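Local atomic coordinates of afamin (Homo sapiens, PDB entry 6FAK), a protein that carries hydrophobic molecules in body fluids, binding vitamin E and keeping lipidated Wnt proteins soluble and active. Residues H201-L206 and G247-D252; F216-I221 and D240-Y245. All blocks are in the same frame, centred on the assembly; numbering follows the deposited sequence. Where two conformers were deposited one is given.

Contact 1. Residues H201-L206 and G247-D252; sequences HVCGAL and GCCEGD
Cys203 and Cys249 are joined by a disulfide that belongs to the paired-cystine pattern of the albumin fold, in which two adjacent cysteines at the end of one helix bond to two different helices: Cys249 reaches back to helix 177-209, while Cys248 bonds forward to Cys256 on helix 253-268. Both segments lie in the region that forms the pocket for hydrophobic ligands. At the start of 201-206, His201 occupies another flank of its helix, where its ring meets Phe482 and NE2 hydrogen-bonds a bound polyether, probably from the crystallisation liquor. Cys203 points toward 247-252. Both SG atoms lie anti to their carbonyl carbons (chi1 -60° at Cys203, -68° at Cys249), turned to each other, and the Cys203 SG-Cys249 SG bond is 2.0 Å. The S-S bond is twisted in the left-handed sense, chi3 -78°, with Cys203 CB 3.7 Å from Cys249 CB. Across the bridge the backbones stand close, Cys203 CA 5.4 Å from Cys249 CA. Phe153 and Val464 pack on Cys203 from neighbouring loops, contributing to the burial of the sulfurs. Nearly one turn further on, Leu206 also points across, and its CD2 methyl rests 4.1 Å from Cys249 SG, adding an apolar contact beside the covalent one. One residue beyond the bonded cysteine, after Glu250, the helix ends in a Schellman motif: Gly251, with positive phi, is its C-prime residue, and Asp252 N donates to Gly247 O at 3.1 Å. Asp252 in turn caps the next helix, its OD1 accepting from Gln255 N.

Contact 2. Residues F216-I221 and D240-Y245; sequences FIYIAI and DVSSNY
Val241 lays its CG1 methyl over one face of the Tyr218 ring, a CH-pi contact with CG1 4.2 Å from the ring centroid and displaced toward the CG-CD1 rim. The same methyl lies in plane at the edge of the Tyr245 ring, one helical turn further on, and so touches both tyrosines. Ser242 comes next, its CA 3.6 Å from Tyr218 CE2. Its carbonyl is tied to the same tyrosine through a water, which donates to Ser242 O at 2.8 Å and hydrogen-bonds Tyr218 OH at 3.0 Å. Here, in the all-helical second albumin domain, helices 216-225 and 231-250 cross at 128°, their local axes 10.3 Å apart, and Tyr218 spans most of that separation. Its chi1 of -33° departs from a staggered value, which sets how the ring lies between Val241 and Tyr245. With a leucine in its place, the water would probably lose its partner on helix 216-225, and Val241 CG1 would be left without an aromatic face. Tyr245 points toward 216-221 as well. The two tyrosine rings are nearly parallel, 14° between planes, but slid so far apart that they barely overlap: Tyr218 CE1 sits over the Tyr245 face, 3.7 Å from Tyr245 CD2. The phenol oxygen lies against the root of the Tyr245 side chain, Tyr218 OH 3.5 Å from Tyr245 CB.

How the contacts relate
Following the chain, helix 177-209 supplies 201-206, the short helix 211-214 makes the turn, and helix 216-225 brings in 216-221 before helix 231-250 runs back with 240-245 and then 247-252. Contact 2 closes a loop of 18 intervening residues, nested inside the 40-residue loop closed by contact 1. Helix 231-250 is common to both: near its C-terminal end it is covalently tied to helix 177-209, and just before that it packs on helix 216-225. The centres of the contacts are about 11 Å apart, yet the contacts touch: Val202 CG1 lies 3.3 Å from Tyr245 CD1 and also packs on Tyr218 OH, linking all three helices within the second albumin domain.

Contact 1. Residues H201-L206 and G247-D252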
# COMPACT_ATOMS: atom_id res chain seq x y z
N HIS A 201 -0.47 0.09 -4.20
CA HIS A 201 0.58 -0.14 -5.15
C HIS A 201 0.03 -0.83 -6.44
O HIS A 201 0.27 -0.39 -7.53
CB HIS A 201 1.65 -1.01 -4.50
CG HIS A 201 2.89 -1.16 -5.30
ND1 HIS A 201 3.74 -0.11 -5.57
CD2 HIS A 201 3.45 -2.26 -5.87
CE1 HIS A 201 4.78 -0.55 -6.26
NE2 HIS A 201 4.62 -1.85 -6.46
N VAL A 202 -0.70 -1.92 -6.28
CA VAL A 202 -1.24 -2.62 -7.42
C VAL A 202 -2.30 -1.76 -8.16
O VAL A 202 -2.30 -1.67 -9.41
CB VAL A 202 -1.83 -3.97 -7.01
CG1 VAL A 202 -2.52 -4.66 -8.19
CG2 VAL A 202 -0.72 -4.87 -6.50
N CYS A 203 -3.21 -1.13 -7.42
CA CYS A 203 -4.23 -0.29 -8.06
C CYS A 203 -3.64 0.90 -8.82
O CYS A 203 -4.09 1.21 -9.91
CB CYS A 203 -5.31 0.19 -7.08
SG CYS A 203 -6.20 -1.20 -6.32
N GLY A 204 -2.64 1.55 -8.22
CA GLY A 204 -1.93 2.66 -8.85
C GLY A 204 -1.30 2.21 -10.14
O GLY A 204 -1.39 2.89 -11.14
N ALA A 205 -0.68 1.06 -10.13
CA ALA A 205 -0.05 0.49 -11.33
C ALA A 205 -1.04 0.15 -12.43
O ALA A 205 -0.79 0.38 -13.64
CB ALA A 205 0.77 -0.70 -10.96
N LEU A 206 -2.18 -0.37 -12.01
CA LEU A 206 -3.23 -0.68 -12.93
C LEU A 206 -3.71 0.56 -13.68
O LEU A 206 -3.86 0.51 -14.86
CB LEU A 206 -4.39 -1.34 -12.18
CG LEU A 206 -5.48 -2.06 -12.93
CD1 LEU A 206 -4.90 -3.14 -13.84
CD2 LEU A 206 -6.43 -2.68 -11.90
N GLY A 247 -12.29 -4.96 -9.90
CA GLY A 247 -13.45 -4.53 -9.09
C GLY A 247 -12.99 -3.90 -7.78
O GLY A 247 -13.57 -2.91 -7.32
N CYS A 248 -12.00 -4.52 -7.15
CA CYS A 248 -11.55 -4.07 -5.86
C CYS A 248 -10.91 -2.68 -6.01
O CYS A 248 -11.16 -1.81 -5.17
CB CYS A 248 -10.59 -5.08 -5.23
SG CYS A 248 -11.31 -6.67 -4.72
N CYS A 249 -10.13 -2.47 -7.08
CA CYS A 249 -9.49 -1.16 -7.33
C CYS A 249 -10.51 -0.06 -7.62
O CYS A 249 -10.31 1.11 -7.22
CB CYS A 249 -8.41 -1.25 -8.39
SG CYS A 249 -6.95 -2.22 -7.88
N GLU A 250 -11.60 -0.42 -8.31
CA GLU A 250 -12.70 0.48 -8.52
C GLU A 250 -13.34 0.97 -7.23
O GLU A 250 -13.78 2.11 -7.14
CB GLU A 250 -13.75 -0.16 -9.44
CG GLU A 250 -14.98 0.72 -9.57
CD GLU A 250 -16.07 0.19 -10.44
OE1 GLU A 250 -15.87 -0.81 -11.19
OE2 GLU A 250 -17.15 0.87 -10.35
N GLY A 251 -13.42 0.09 -6.23
CA GLY A 251 -14.14 0.35 -5.03
C GLY A 251 -15.50 -0.32 -4.95
O GLY A 251 -16.25 -0.01 -4.07
N ASP A 252 -15.80 -1.24 -5.87
CA ASP A 252 -17.06 -1.92 -5.89
C ASP A 252 -17.00 -3.03 -4.81
O ASP A 252 -16.51 -4.15 -5.07
CB ASP A 252 -17.30 -2.47 -7.30
CG ASP A 252 -18.67 -3.15 -7.43
OD1 ASP A 252 -19.28 -3.59 -6.43
OD2 ASP A 252 -19.10 -3.23 -8.58

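Contact 2. Residues F216-I221 and D240-Y245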
# COMPACT_ATOMS: atom_id res chain seq x y z
N PHE A 216 1.41 -9.31 -15.16
CA PHE A 216 2.73 -9.90 -14.90
C PHE A 216 3.11 -9.97 -13.41
O PHE A 216 3.75 -10.93 -12.96
CB PHE A 216 3.80 -9.29 -15.81
CG PHE A 216 3.74 -9.84 -17.19
CD1 PHE A 216 2.73 -9.45 -18.09
CD2 PHE A 216 4.62 -10.82 -17.60
CE1 PHE A 216 2.65 -9.99 -19.38
CE2 PHE A 216 4.53 -11.38 -18.88
CZ PHE A 216 3.55 -10.99 -19.76
N ILE A 217 2.62 -8.99 -12.66
CA ILE A 217 2.75 -9.00 -11.22
C ILE A 217 2.13 -10.26 -10.62
O ILE A 217 2.72 -10.86 -9.77
CB ILE A 217 2.10 -7.77 -10.53
CG1 ILE A 217 2.85 -6.51 -10.89
CG2 ILE A 217 2.07 -7.92 -8.99
CD1 ILE A 217 2.16 -5.26 -10.37
N TYR A 218 0.92 -10.63 -11.06
CA TYR A 218 0.20 -11.75 -10.49
C TYR A 218 0.84 -13.06 -10.94
O TYR A 218 0.86 -14.06 -10.20
CB TYR A 218 -1.33 -11.73 -10.82
CG TYR A 218 -2.03 -10.37 -10.93
CD1 TYR A 218 -1.91 -9.41 -9.91
CD2 TYR A 218 -2.86 -10.07 -12.02
CE1 TYR A 218 -2.55 -8.16 -10.03
CE2 TYR A 218 -3.54 -8.85 -12.12
CZ TYR A 218 -3.37 -7.88 -11.13
OH TYR A 218 -3.99 -6.65 -11.27
N ILE A 219 1.34 -13.11 -12.17
CA ILE A 219 2.05 -14.31 -12.63
C ILE A 219 3.25 -14.51 -11.74
O ILE A 219 3.51 -15.64 -11.26
CB ILE A 219 2.49 -14.25 -14.11
CG1 ILE A 219 1.29 -14.22 -15.07
CG2 ILE A 219 3.39 -15.46 -14.44
CD1 ILE A 219 1.61 -13.69 -16.46
N ALA A 220 3.99 -13.43 -11.50
CA ALA A 220 5.22 -13.58 -10.71
C ALA A 220 4.92 -14.02 -9.28
O ALA A 220 5.54 -14.93 -8.82
CB ALA A 220 6.07 -12.32 -10.72
N ILE A 221 3.93 -13.40 -8.60
CA ILE A 221 3.60 -13.71 -7.20
C ILE A 221 3.02 -15.12 -7.06
O ILE A 221 3.41 -15.88 -6.16
CB ILE A 221 2.57 -12.72 -6.61
CG1 ILE A 221 3.19 -11.33 -6.41
CG2 ILE A 221 2.02 -13.21 -5.25
CD1 ILE A 221 2.15 -10.24 -6.19
N ASP A 240 -8.74 -14.82 -12.95
CA ASP A 240 -9.59 -14.57 -11.80
C ASP A 240 -9.02 -13.46 -10.89
O ASP A 240 -9.78 -12.55 -10.45
CB ASP A 240 -9.84 -15.83 -10.98
CG ASP A 240 -10.76 -16.86 -11.68
OD1 ASP A 240 -11.41 -16.58 -12.71
OD2 ASP A 240 -10.83 -18.01 -11.18
N VAL A 241 -7.71 -13.50 -10.63
CA VAL A 241 -7.08 -12.48 -9.83
C VAL A 241 -7.16 -11.09 -10.48
O VAL A 241 -7.47 -10.11 -9.77
CB VAL A 241 -5.62 -12.84 -9.49
CG1 VAL A 241 -4.97 -11.73 -8.72
CG2 VAL A 241 -5.57 -14.08 -8.64
N SER A 242 -6.90 -11.00 -11.79
CA SER A 242 -6.96 -9.73 -12.49
C SER A 242 -8.37 -9.10 -12.43
O SER A 242 -8.51 -7.91 -12.13
CB SER A 242 -6.44 -9.86 -13.92
OG SER A 242 -6.61 -8.66 -14.62
N SER A 243 -9.41 -9.90 -12.68
CA SER A 243 -10.81 -9.46 -12.48
C SER A 243 -11.06 -9.00 -11.06
O SER A 243 -11.69 -7.97 -10.86
CB SER A 243 -11.81 -10.61 -12.87
OG SER A 243 -11.69 -10.77 -14.26
N ASN A 244 -10.55 -9.74 -10.08
CA ASN A 244 -10.65 -9.39 -8.69
C ASN A 244 -10.05 -8.01 -8.40
O ASN A 244 -10.71 -7.17 -7.75
CB ASN A 244 -9.94 -10.48 -7.86
CG ASN A 244 -10.24 -10.43 -6.39
OD1 ASN A 244 -11.05 -9.63 -5.90
ND2 ASN A 244 -9.60 -11.36 -5.66
N TYR A 245 -8.83 -7.75 -8.86
CA TYR A 245 -8.26 -6.39 -8.77
C TYR A 245 -9.06 -5.32 -9.54
O TYR A 245 -9.20 -4.25 -9.04
CB TYR A 245 -6.79 -6.31 -9.18
CG TYR A 245 -5.94 -6.74 -8.07
CD1 TYR A 245 -5.47 -5.83 -7.15
CD2 TYR A 245 -5.60 -8.06 -7.92
CE1 TYR A 245 -4.68 -6.23 -6.10
CE2 TYR A 245 -4.81 -8.46 -6.88
CZ TYR A 245 -4.36 -7.53 -5.97
OH TYR A 245 -3.62 -7.93 -4.90
O HOH W 1 -6.37 -6.36 -13.09